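Local coordinates for protein metallo-carboxypeptidase (Pseudomonas aeruginosa, PDB 4A39) that is a zinc-dependent M14 metallocarboxypeptidase, a bacterial model for mammalian cytosolic carboxypeptidases, that probably trims residues from peptide C-termini, at residues A[176-190]-A[217-231]. Sequence-based numbering, arbitrary orientation.
Sequences IAQQHPGEHMAEWFM and VPNMNPDGAFHGNLR. With ZN (zinc ion), chain C; GEM ((2-guanidinoethylmercapto)succinic acid), chain D.
Arg-231 lays its guanidinium flat over one face of the His-180 ring, planes 17° apart and centres 3.4 Å apart, inside the zinc site of an M14 carboxypeptidase. His-180 ND1 binds zinc at 2.1 Å; Glu-183, three residues on in the HxxE motif, chelates it through both carboxylate oxygens, and His-273 completes the protein ligands. The bend at chi2 (79°) folds the Arg-231 chain over the imidazole, so that its flat cation can stack there and still reach the inhibitor: NH2 points almost straight at GEM O15 (2.7 Å), and NH1 donates to O13, the oxygen that also binds zinc. In the second shell, Asp-238 OD1 accepts a hydrogen bond from His-180 NE2, which holds the ring with ND1 turned to zinc, and OD2 forms a salt bridge with Arg-231 NE.

Further out, Pro-181, rigid and without an N-H, wedges between Asn-221 and Asn-229, while Gly-182 N donates to Leu-230 O at 2.9 Å. Having no side chain, Gly-182 lets Leu-230 CD1 come close. Strand 171-177 runs parallel to strand 212-217; Ala-177 N donates to Val-217 O, and Met-220 N to Ala-177 O just past the strand end. Asn suits position 221 because its amide has both an acceptor and a donor: OD1 caps helix 222-226 by accepting from Gly-224 N, and ND2, with its acceptor in the amide plane, donates to Gln-179 O at 2.9 Å and 173°.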
ATOM      1  N   ILE A 176      -0.231   9.922   0.220  1.00  4.25           N
ATOM      2  CA  ILE A 176       0.300   9.275  -0.978  1.00  4.73           C
ATOM      3  C   ILE A 176       0.391   7.772  -0.713  1.00  5.63           C
ATOM      4  O   ILE A 176       0.560   7.340   0.436  1.00  4.56           O
ATOM      5  CB  ILE A 176       1.690   9.837  -1.384  1.00  5.39           C
ATOM      6  CG1 ILE A 176       2.755   9.429  -0.371  1.00  6.10           C
ATOM      7  CG2 ILE A 176       1.614  11.360  -1.497  1.00  5.81           C
ATOM      8  CD1 ILE A 176       4.150   9.854  -0.772  1.00 11.35           C
ATOM      9  N   ALA A 177       0.287   6.978  -1.772  1.00  2.75           N
ATOM     10  CA  ALA A 177       0.291   5.531  -1.597  1.00  3.03           C
ATOM     11  C   ALA A 177       1.110   4.705  -2.576  1.00  3.81           C
ATOM     12  O   ALA A 177       1.385   5.117  -3.702  1.00  3.83           O
ATOM     13  CB  ALA A 177      -1.149   5.027  -1.617  1.00  1.64           C
ATOM     14  N   GLN A 178       1.471   3.517  -2.104  1.00  4.11           N
ATOM     15  CA  GLN A 178       2.200   2.510  -2.863  1.00  5.17           C
ATOM     16  C   GLN A 178       3.509   2.896  -3.541  1.00  5.44           C
ATOM     17  O   GLN A 178       3.710   2.608  -4.722  1.00  5.80           O
ATOM     18  CB  GLN A 178       1.245   1.861  -3.885  1.00  4.13           C
ATOM     19  CG  GLN A 178       1.334   0.326  -3.926  1.00  3.84           C
ATOM     20  CD  GLN A 178       0.192  -0.317  -4.703  1.00  3.84           C
ATOM     21  OE1 GLN A 178      -0.972   0.003  -4.482  1.00  5.83           O
ATOM     22  NE2 GLN A 178       0.523  -1.242  -5.606  1.00  5.94           N
ATOM     23  N   GLN A 179       4.400   3.550  -2.800  1.00  4.37           N
ATOM     24  CA  GLN A 179       5.714   3.883  -3.348  1.00  3.14           C
ATOM     25  C   GLN A 179       6.402   2.559  -3.677  1.00  3.89           C
ATOM     26  O   GLN A 179       7.206   2.475  -4.604  1.00  5.16           O
ATOM     27  CB  GLN A 179       6.561   4.640  -2.334  1.00  4.07           C
ATOM     28  CG  GLN A 179       6.204   6.093  -2.159  1.00  4.60           C
ATOM     29  CD  GLN A 179       7.265   6.807  -1.357  1.00  4.93           C
ATOM     30  OE1 GLN A 179       8.333   7.145  -1.881  1.00  5.80           O
ATOM     31  NE2 GLN A 179       6.998   7.012  -0.071  1.00  4.47           N
ATOM     32  N   HIS A 180       6.105   1.533  -2.884  1.00  3.43           N
ATOM     33  CA  HIS A 180       6.648   0.194  -3.108  1.00  5.15           C
ATOM     34  C   HIS A 180       5.517  -0.540  -3.824  1.00  4.67           C
ATOM     35  O   HIS A 180       4.468  -0.810  -3.238  1.00  5.46           O
ATOM     36  CB  HIS A 180       6.997  -0.449  -1.766  1.00  4.54           C
ATOM     37  CG  HIS A 180       8.124   0.240  -1.061  1.00  4.06           C
ATOM     38  ND1 HIS A 180       8.079   0.574   0.275  1.00  6.73           N
ATOM     39  CD2 HIS A 180       9.325   0.670  -1.513  1.00  6.38           C
ATOM     40  CE1 HIS A 180       9.201   1.180   0.616  1.00  5.76           C
ATOM     41  NE2 HIS A 180       9.975   1.252  -0.451  1.00  4.08           N
ATOM     42  N   PRO A 181       5.726  -0.874  -5.111  1.00  4.61           N
ATOM     43  CA  PRO A 181       4.743  -1.553  -5.961  1.00  3.77           C
ATOM     44  C   PRO A 181       4.044  -2.802  -5.451  1.00  5.54           C
ATOM     45  O   PRO A 181       2.874  -3.023  -5.767  1.00  6.39           O
ATOM     46  CB  PRO A 181       5.519  -1.799  -7.253  1.00  5.35           C
ATOM     47  CG  PRO A 181       6.913  -2.013  -6.764  1.00  3.61           C
ATOM     48  CD  PRO A 181       7.056  -0.888  -5.751  1.00  3.67           C
ATOM     49  N   GLY A 182       4.744  -3.616  -4.668  1.00  4.13           N
ATOM     50  CA  GLY A 182       4.131  -4.835  -4.170  1.00  4.85           C
ATOM     51  C   GLY A 182       3.153  -4.658  -3.023  1.00  4.52           C
ATOM     52  O   GLY A 182       2.447  -5.601  -2.655  1.00  5.70           O
ATOM     53  N   GLU A 183       3.089  -3.455  -2.462  1.00  4.32           N
ATOM     54  CA  GLU A 183       2.208  -3.201  -1.323  1.00  4.07           C
ATOM     55  C   GLU A 183       0.833  -2.724  -1.772  1.00  3.66           C
ATOM     56  O   GLU A 183       0.395  -1.618  -1.457  1.00  4.40           O
ATOM     57  CB  GLU A 183       2.895  -2.197  -0.385  1.00  4.05           C
ATOM     58  CG  GLU A 183       4.115  -2.815   0.310  1.00  5.37           C
ATOM     59  CD  GLU A 183       5.098  -1.798   0.862  1.00  4.28           C
ATOM     60  OE1 GLU A 183       4.674  -0.673   1.206  1.00  6.65           O
ATOM     61  OE2 GLU A 183       6.300  -2.139   0.964  1.00  4.74           O
ATOM     62  N   HIS A 184       0.147  -3.610  -2.489  1.00  4.57           N
ATOM     63  CA  HIS A 184      -1.167  -3.334  -3.060  1.00  3.75           C
ATOM     64  C   HIS A 184      -2.260  -2.894  -2.100  1.00  4.01           C
ATOM     65  O   HIS A 184      -3.233  -2.263  -2.517  1.00  5.66           O
ATOM     66  CB  HIS A 184      -1.616  -4.550  -3.877  1.00  3.81           C
ATOM     67  CG  HIS A 184      -0.855  -4.715  -5.156  1.00  5.20           C
ATOM     68  ND1 HIS A 184      -1.370  -4.345  -6.380  1.00  5.52           N
ATOM     69  CD2 HIS A 184       0.410  -5.138  -5.392  1.00  5.88           C
ATOM     70  CE1 HIS A 184      -0.455  -4.535  -7.316  1.00  5.30           C
ATOM     71  NE2 HIS A 184       0.634  -5.015  -6.744  1.00  5.10           N
ATOM     72  N   MET A 185      -2.115  -3.224  -0.822  1.00  3.79           N
ATOM     73  CA  MET A 185      -3.100  -2.796   0.162  1.00  2.97           C
ATOM     74  C   MET A 185      -3.140  -1.270   0.192  1.00  3.21           C
ATOM     75  O   MET A 185      -4.159  -0.674   0.536  1.00  4.25           O
ATOM     76  CB  MET A 185      -2.734  -3.325   1.557  1.00  2.16           C
ATOM     77  CG  MET A 185      -1.304  -3.006   2.007  1.00  1.63           C
ATOM     78  SD  MET A 185      -0.059  -4.163   1.384  1.00  4.68           S
ATOM     79  CE  MET A 185      -0.331  -5.567   2.494  1.00  3.99           C
ATOM     80  N   ALA A 186      -2.031  -0.639  -0.184  1.00  3.58           N
ATOM     81  CA  ALA A 186      -1.938   0.819  -0.171  1.00  3.46           C
ATOM     82  C   ALA A 186      -2.953   1.528  -1.071  1.00  4.89           C
ATOM     83  O   ALA A 186      -3.656   2.434  -0.617  1.00  4.38           O
ATOM     84  CB  ALA A 186      -0.522   1.256  -0.523  1.00  5.67           C
ATOM     85  N   GLU A 187      -3.048   1.143  -2.340  1.00  4.54           N
ATOM     86  CA  GLU A 187      -4.026   1.821  -3.182  1.00  3.65           C
ATOM     87  C   GLU A 187      -5.455   1.412  -2.798  1.00  4.30           C
ATOM     88  O   GLU A 187      -6.393   2.177  -3.015  1.00  4.76           O
ATOM     89  CB  GLU A 187      -3.752   1.594  -4.679  1.00  5.48           C
ATOM     90  CG  GLU A 187      -4.769   2.314  -5.570  1.00  6.82           C
ATOM     91  CD  GLU A 187      -4.220   2.767  -6.917  1.00  5.51           C
ATOM     92  OE1 GLU A 187      -3.303   2.116  -7.459  1.00  6.85           O
ATOM     93  OE2 GLU A 187      -4.728   3.781  -7.441  1.00  7.26           O
ATOM     94  N   TRP A 188      -5.631   0.221  -2.225  1.00  5.00           N
ATOM     95  CA  TRP A 188      -6.969  -0.180  -1.788  1.00  4.60           C
ATOM     96  C   TRP A 188      -7.406   0.826  -0.721  1.00  4.79           C
ATOM     97  O   TRP A 188      -8.558   1.266  -0.693  1.00  4.12           O
ATOM     98  CB  TRP A 188      -6.968  -1.598  -1.203  1.00  4.94           C
ATOM     99  CG  TRP A 188      -7.035  -2.674  -2.251  1.00  5.57           C
ATOM    100  CD1 TRP A 188      -6.028  -3.515  -2.636  1.00  4.17           C
ATOM    101  CD2 TRP A 188      -8.174  -3.021  -3.048  1.00  4.75           C
ATOM    102  NE1 TRP A 188      -6.470  -4.363  -3.621  1.00  4.69           N
ATOM    103  CE2 TRP A 188      -7.782  -4.082  -3.895  1.00  4.86           C
ATOM    104  CE3 TRP A 188      -9.488  -2.538  -3.130  1.00  5.64           C
ATOM    105  CZ2 TRP A 188      -8.657  -4.673  -4.816  1.00  7.79           C
ATOM    106  CZ3 TRP A 188     -10.361  -3.126  -4.047  1.00  6.63           C
ATOM    107  CH2 TRP A 188      -9.939  -4.184  -4.877  1.00  7.51           C
ATOM    108  N   PHE A 189      -6.470   1.188   0.152  1.00  5.57           N
ATOM    109  CA  PHE A 189      -6.717   2.166   1.216  1.00  5.54           C
ATOM    110  C   PHE A 189      -7.200   3.474   0.572  1.00  5.55           C
ATOM    111  O   PHE A 189      -8.152   4.102   1.038  1.00  6.13           O
ATOM    112  CB  PHE A 189      -5.411   2.389   2.003  1.00  5.69           C
ATOM    113  CG  PHE A 189      -5.463   3.508   3.026  1.00  3.78           C
ATOM    114  CD1 PHE A 189      -5.361   4.841   2.628  1.00  5.01           C
ATOM    115  CD2 PHE A 189      -5.544   3.225   4.387  1.00  5.99           C
ATOM    116  CE1 PHE A 189      -5.333   5.873   3.568  1.00  4.07           C
ATOM    117  CE2 PHE A 189      -5.514   4.249   5.339  1.00  5.46           C
ATOM    118  CZ  PHE A 189      -5.407   5.577   4.928  1.00  4.90           C
ATOM    119  N   MET A 190      -6.543   3.877  -0.511  1.00  4.83           N
ATOM    120  CA  MET A 190      -6.910   5.107  -1.208  1.00  4.12           C
ATOM    121  C   MET A 190      -8.304   5.015  -1.826  1.00  4.49           C
ATOM    122  O   MET A 190      -9.041   6.000  -1.845  1.00  4.87           O
ATOM    123  CB  MET A 190      -5.879   5.425  -2.293  1.00  5.15           C
ATOM    124  CG  MET A 190      -4.459   5.604  -1.765  1.00  6.77           C
ATOM    125  SD  MET A 190      -4.281   6.966  -0.576  1.00  6.49           S
ATOM    126  CE  MET A 190      -4.300   8.380  -1.677  1.00  6.01           C
ATOM    127  N   VAL A 217      -2.442  11.160  -3.787  1.00  5.47           N
ATOM    128  CA  VAL A 217      -1.715  10.496  -4.868  1.00  6.64           C
ATOM    129  C   VAL A 217      -2.022   9.009  -4.714  1.00  6.86           C
ATOM    130  O   VAL A 217      -1.375   8.317  -3.934  1.00  7.21           O
ATOM    131  CB  VAL A 217      -0.187  10.695  -4.765  1.00  6.41           C
ATOM    132  CG1 VAL A 217       0.506   9.896  -5.865  1.00  9.03           C
ATOM    133  CG2 VAL A 217       0.168  12.176  -4.901  1.00  8.49           C
ATOM    134  N   PRO A 218      -3.027   8.504  -5.451  1.00  6.57           N
ATOM    135  CA  PRO A 218      -3.448   7.098  -5.413  1.00  6.54           C
ATOM    136  C   PRO A 218      -2.358   6.055  -5.651  1.00  5.91           C
ATOM    137  O   PRO A 218      -2.395   4.975  -5.054  1.00  5.33           O
ATOM    138  CB  PRO A 218      -4.542   7.038  -6.474  1.00  7.05           C
ATOM    139  CG  PRO A 218      -5.157   8.398  -6.374  1.00  8.37           C
ATOM    140  CD  PRO A 218      -3.941   9.291  -6.298  1.00  7.53           C
ATOM    141  N   ASN A 219      -1.410   6.350  -6.537  1.00  5.38           N
ATOM    142  CA  ASN A 219      -0.325   5.403  -6.791  1.00  5.12           C
ATOM    143  C   ASN A 219       0.974   6.085  -7.205  1.00  5.20           C
ATOM    144  O   ASN A 219       1.066   6.723  -8.260  1.00  6.19           O
ATOM    145  CB  ASN A 219      -0.733   4.366  -7.839  1.00  5.67           C
ATOM    146  CG  ASN A 219       0.230   3.196  -7.891  1.00  4.81           C
ATOM    147  OD1 ASN A 219       1.357   3.326  -8.369  1.00  5.67           O
ATOM    148  ND2 ASN A 219      -0.201   2.048  -7.373  1.00  5.32           N
ATOM    149  N   MET A 220       1.981   5.926  -6.353  1.00  4.83           N
ATOM    150  CA  MET A 220       3.299   6.523  -6.538  1.00  4.19           C
ATOM    151  C   MET A 220       4.270   5.752  -7.420  1.00  5.37           C
ATOM    152  O   MET A 220       5.356   6.254  -7.701  1.00  6.19           O
ATOM    153  CB  MET A 220       3.978   6.707  -5.179  1.00  4.21           C
ATOM    154  CG  MET A 220       3.449   7.841  -4.318  1.00  4.00           C
ATOM    155  SD  MET A 220       3.885   9.452  -4.986  1.00  6.28           S
ATOM    156  CE  MET A 220       5.673   9.404  -4.811  1.00  5.57           C
ATOM    157  N   ASN A 221       3.898   4.549  -7.847  1.00  4.44           N
ATOM    158  CA  ASN A 221       4.809   3.726  -8.648  1.00  5.78           C
ATOM    159  C   ASN A 221       4.050   2.865  -9.654  1.00  6.17           C
ATOM    160  O   ASN A 221       4.027   1.638  -9.543  1.00  5.78           O
ATOM    161  CB  ASN A 221       5.612   2.815  -7.707  1.00  7.16           C
ATOM    162  CG  ASN A 221       6.928   2.347  -8.307  1.00  7.00           C
ATOM    163  OD1 ASN A 221       7.075   2.224  -9.528  1.00  5.51           O
ATOM    164  ND2 ASN A 221       7.890   2.059  -7.437  1.00  6.85           N
ATOM    165  N   PRO A 222       3.418   3.496 -10.655  1.00  5.65           N
ATOM    166  CA  PRO A 222       2.667   2.737 -11.660  1.00  6.16           C
ATOM    167  C   PRO A 222       3.512   1.749 -12.456  1.00  6.69           C
ATOM    168  O   PRO A 222       3.027   0.672 -12.808  1.00  6.37           O
ATOM    169  CB  PRO A 222       2.053   3.828 -12.537  1.00  7.23           C
ATOM    170  CG  PRO A 222       3.022   4.963 -12.408  1.00  6.10           C
ATOM    171  CD  PRO A 222       3.353   4.940 -10.931  1.00  7.77           C
ATOM    172  N   ASP A 223       4.764   2.102 -12.742  1.00  6.96           N
ATOM    173  CA  ASP A 223       5.636   1.200 -13.496  1.00  6.40           C
ATOM    174  C   ASP A 223       5.875  -0.082 -12.705  1.00  5.83           C
ATOM    175  O   ASP A 223       5.707  -1.184 -13.221  1.00  5.05           O
ATOM    176  CB  ASP A 223       6.991   1.850 -13.792  1.00  6.72           C
ATOM    177  CG  ASP A 223       6.879   3.079 -14.669  1.00  5.43           C
ATOM    178  OD1 ASP A 223       5.804   3.308 -15.267  1.00  7.47           O
ATOM    179  OD2 ASP A 223       7.886   3.811 -14.767  1.00  7.11           O
ATOM    180  N   GLY A 224       6.278   0.072 -11.449  1.00  4.87           N
ATOM    181  CA  GLY A 224       6.535  -1.090 -10.616  1.00  4.76           C
ATOM    182  C   GLY A 224       5.308  -1.963 -10.426  1.00  5.11           C
ATOM    183  O   GLY A 224       5.402  -3.184 -10.479  1.00  5.86           O
ATOM    184  N   ALA A 225       4.155  -1.343 -10.189  1.00  5.45           N
ATOM    185  CA  ALA A 225       2.928  -2.103  -9.988  1.00  5.80           C
ATOM    186  C   ALA A 225       2.594  -2.931 -11.226  1.00  5.97           C
ATOM    187  O   ALA A 225       2.393  -4.142 -11.137  1.00  4.29           O
ATOM    188  CB  ALA A 225       1.775  -1.160  -9.651  1.00  6.31           C
ATOM    189  N   PHE A 226       2.557  -2.280 -12.384  1.00  5.86           N
ATOM    190  CA  PHE A 226       2.242  -2.974 -13.627  1.00  6.42           C
ATOM    191  C   PHE A 226       3.184  -4.148 -13.901  1.00  7.68           C
ATOM    192  O   PHE A 226       2.753  -5.204 -14.368  1.00  5.72           O
ATOM    193  CB  PHE A 226       2.297  -1.998 -14.805  1.00  5.94           C
ATOM    194  CG  PHE A 226       2.034  -2.647 -16.128  1.00  8.14           C
ATOM    195  CD1 PHE A 226       0.741  -2.999 -16.501  1.00  8.21           C
ATOM    196  CD2 PHE A 226       3.086  -2.941 -16.989  1.00  8.74           C
ATOM    197  CE1 PHE A 226       0.500  -3.642 -17.719  1.00  9.17           C
ATOM    198  CE2 PHE A 226       2.857  -3.582 -18.205  1.00  9.82           C
ATOM    199  CZ  PHE A 226       1.562  -3.933 -18.569  1.00  9.17           C
ATOM    200  N   HIS A 227       4.470  -3.967 -13.616  1.00  5.76           N
ATOM    201  CA  HIS A 227       5.446  -5.023 -13.870  1.00  6.25           C
ATOM    202  C   HIS A 227       5.547  -6.095 -12.800  1.00  7.09           C
ATOM    203  O   HIS A 227       6.388  -6.992 -12.886  1.00  6.22           O
ATOM    204  CB  HIS A 227       6.824  -4.415 -14.126  1.00  8.42           C
ATOM    205  CG  HIS A 227       6.971  -3.847 -15.503  1.00 10.09           C
ATOM    206  ND1 HIS A 227       7.105  -2.497 -15.745  1.00 11.86           N
ATOM    207  CD2 HIS A 227       6.945  -4.448 -16.716  1.00 10.89           C
ATOM    208  CE1 HIS A 227       7.154  -2.291 -17.050  1.00 12.71           C
ATOM    209  NE2 HIS A 227       7.058  -3.457 -17.661  1.00 15.04           N
ATOM    210  N   GLY A 228       4.682  -6.016 -11.796  1.00  6.99           N
ATOM    211  CA  GLY A 228       4.712  -7.011 -10.740  1.00  5.71           C
ATOM    212  C   GLY A 228       5.947  -6.942  -9.858  1.00  5.56           C
ATOM    213  O   GLY A 228       6.382  -7.958  -9.324  1.00  4.40           O
ATOM    214  N   ASN A 229       6.509  -5.743  -9.718  1.00  5.12           N
ATOM    215  CA  ASN A 229       7.683  -5.513  -8.878  1.00  5.59           C
ATOM    216  C   ASN A 229       7.236  -5.503  -7.422  1.00  5.47           C
ATOM    217  O   ASN A 229       6.044  -5.393  -7.132  1.00  5.97           O
ATOM    218  CB  ASN A 229       8.298  -4.135  -9.153  1.00  5.49           C
ATOM    219  CG  ASN A 229       9.362  -4.145 -10.236  1.00  7.52           C
ATOM    220  OD1 ASN A 229      10.011  -3.119 -10.473  1.00  8.36           O
ATOM    221  ND2 ASN A 229       9.554  -5.282 -10.892  1.00  3.93           N
ATOM    222  N   LEU A 230       8.202  -5.578  -6.513  1.00  6.02           N
ATOM    223  CA  LEU A 230       7.915  -5.538  -5.085  1.00  5.79           C
ATOM    224  C   LEU A 230       8.343  -4.213  -4.471  1.00  5.62           C
ATOM    225  O   LEU A 230       7.554  -3.514  -3.829  1.00  4.99           O
ATOM    226  CB  LEU A 230       8.678  -6.641  -4.336  1.00  6.49           C
ATOM    227  CG  LEU A 230       8.834  -6.360  -2.830  1.00  4.91           C
ATOM    228  CD1 LEU A 230       7.494  -6.570  -2.124  1.00  7.30           C
ATOM    229  CD2 LEU A 230       9.900  -7.261  -2.226  1.00  9.59           C
ATOM    230  N   ARG A 231       9.601  -3.867  -4.724  1.00  6.62           N
ATOM    231  CA  ARG A 231      10.236  -2.721  -4.095  1.00  5.63           C
ATOM    232  C   ARG A 231      10.626  -1.472  -4.876  1.00  4.89           C
ATOM    233  O   ARG A 231      10.484  -0.353  -4.370  1.00  7.43           O
ATOM    234  CB  ARG A 231      11.493  -3.250  -3.406  1.00  5.42           C
ATOM    235  CG  ARG A 231      12.151  -2.315  -2.428  1.00  5.00           C
ATOM    236  CD  ARG A 231      11.404  -2.330  -1.124  1.00  6.83           C
ATOM    237  NE  ARG A 231      11.975  -1.370  -0.193  1.00  7.42           N
ATOM    238  CZ  ARG A 231      11.444  -1.060   0.982  1.00  9.92           C
ATOM    239  NH1 ARG A 231      10.318  -1.643   1.385  1.00 10.45           N
ATOM    240  NH2 ARG A 231      12.030  -0.148   1.744  1.00  7.65           N
TER
HETATM  241 ZN    ZN C1376       6.672   0.103   1.755  1.00  4.89          ZN
HETATM  242  C8  GEM D1377       9.331   1.388   5.400  1.00 20.65           C
HETATM  243  S7  GEM D1377       8.118   2.751   5.264  1.00 27.79           S
HETATM  244  C6  GEM D1377       8.414   3.623   6.846  1.00 21.99           C
HETATM  245  C5  GEM D1377       8.902   2.726   7.987  1.00 19.59           C
HETATM  246  N3  GEM D1377      10.286   2.295   7.748  1.00 18.95           N
HETATM  247  C1  GEM D1377      11.250   2.701   8.573  1.00 17.79           C
HETATM  248  N4  GEM D1377      10.948   3.500   9.593  1.00 18.93           N
HETATM  249  N2  GEM D1377      12.510   2.323   8.379  1.00 18.70           N
HETATM  250  C9  GEM D1377      10.329   1.406   4.240  1.00 19.23           C
HETATM  251  O14 GEM D1377      10.270   2.364   3.437  1.00 16.11           O
HETATM  252  O15 GEM D1377      11.134   0.454   4.180  1.00 18.70           O
HETATM  253  C10 GEM D1377       8.625   0.034   5.486  1.00 17.72           C
HETATM  254  C11 GEM D1377       7.800  -0.261   4.230  1.00 15.49           C
HETATM  255  O12 GEM D1377       6.603  -0.587   4.391  1.00  9.14           O
HETATM  256  O13 GEM D1377       8.391  -0.171   3.135  1.00 12.44           O
HETATM  257  O   HOH W   1       2.729   0.968  -6.928  1.00  3.28           O
HETATM  258  O   HOH W   2       9.987   2.179  -4.968  1.00  7.19           O
HETATM  259  O   HOH W   3       8.501  -3.986   0.494  1.00 12.72           O
HETATM  260  O   HOH W   4       3.285  -5.619  -7.936  1.00  9.45           O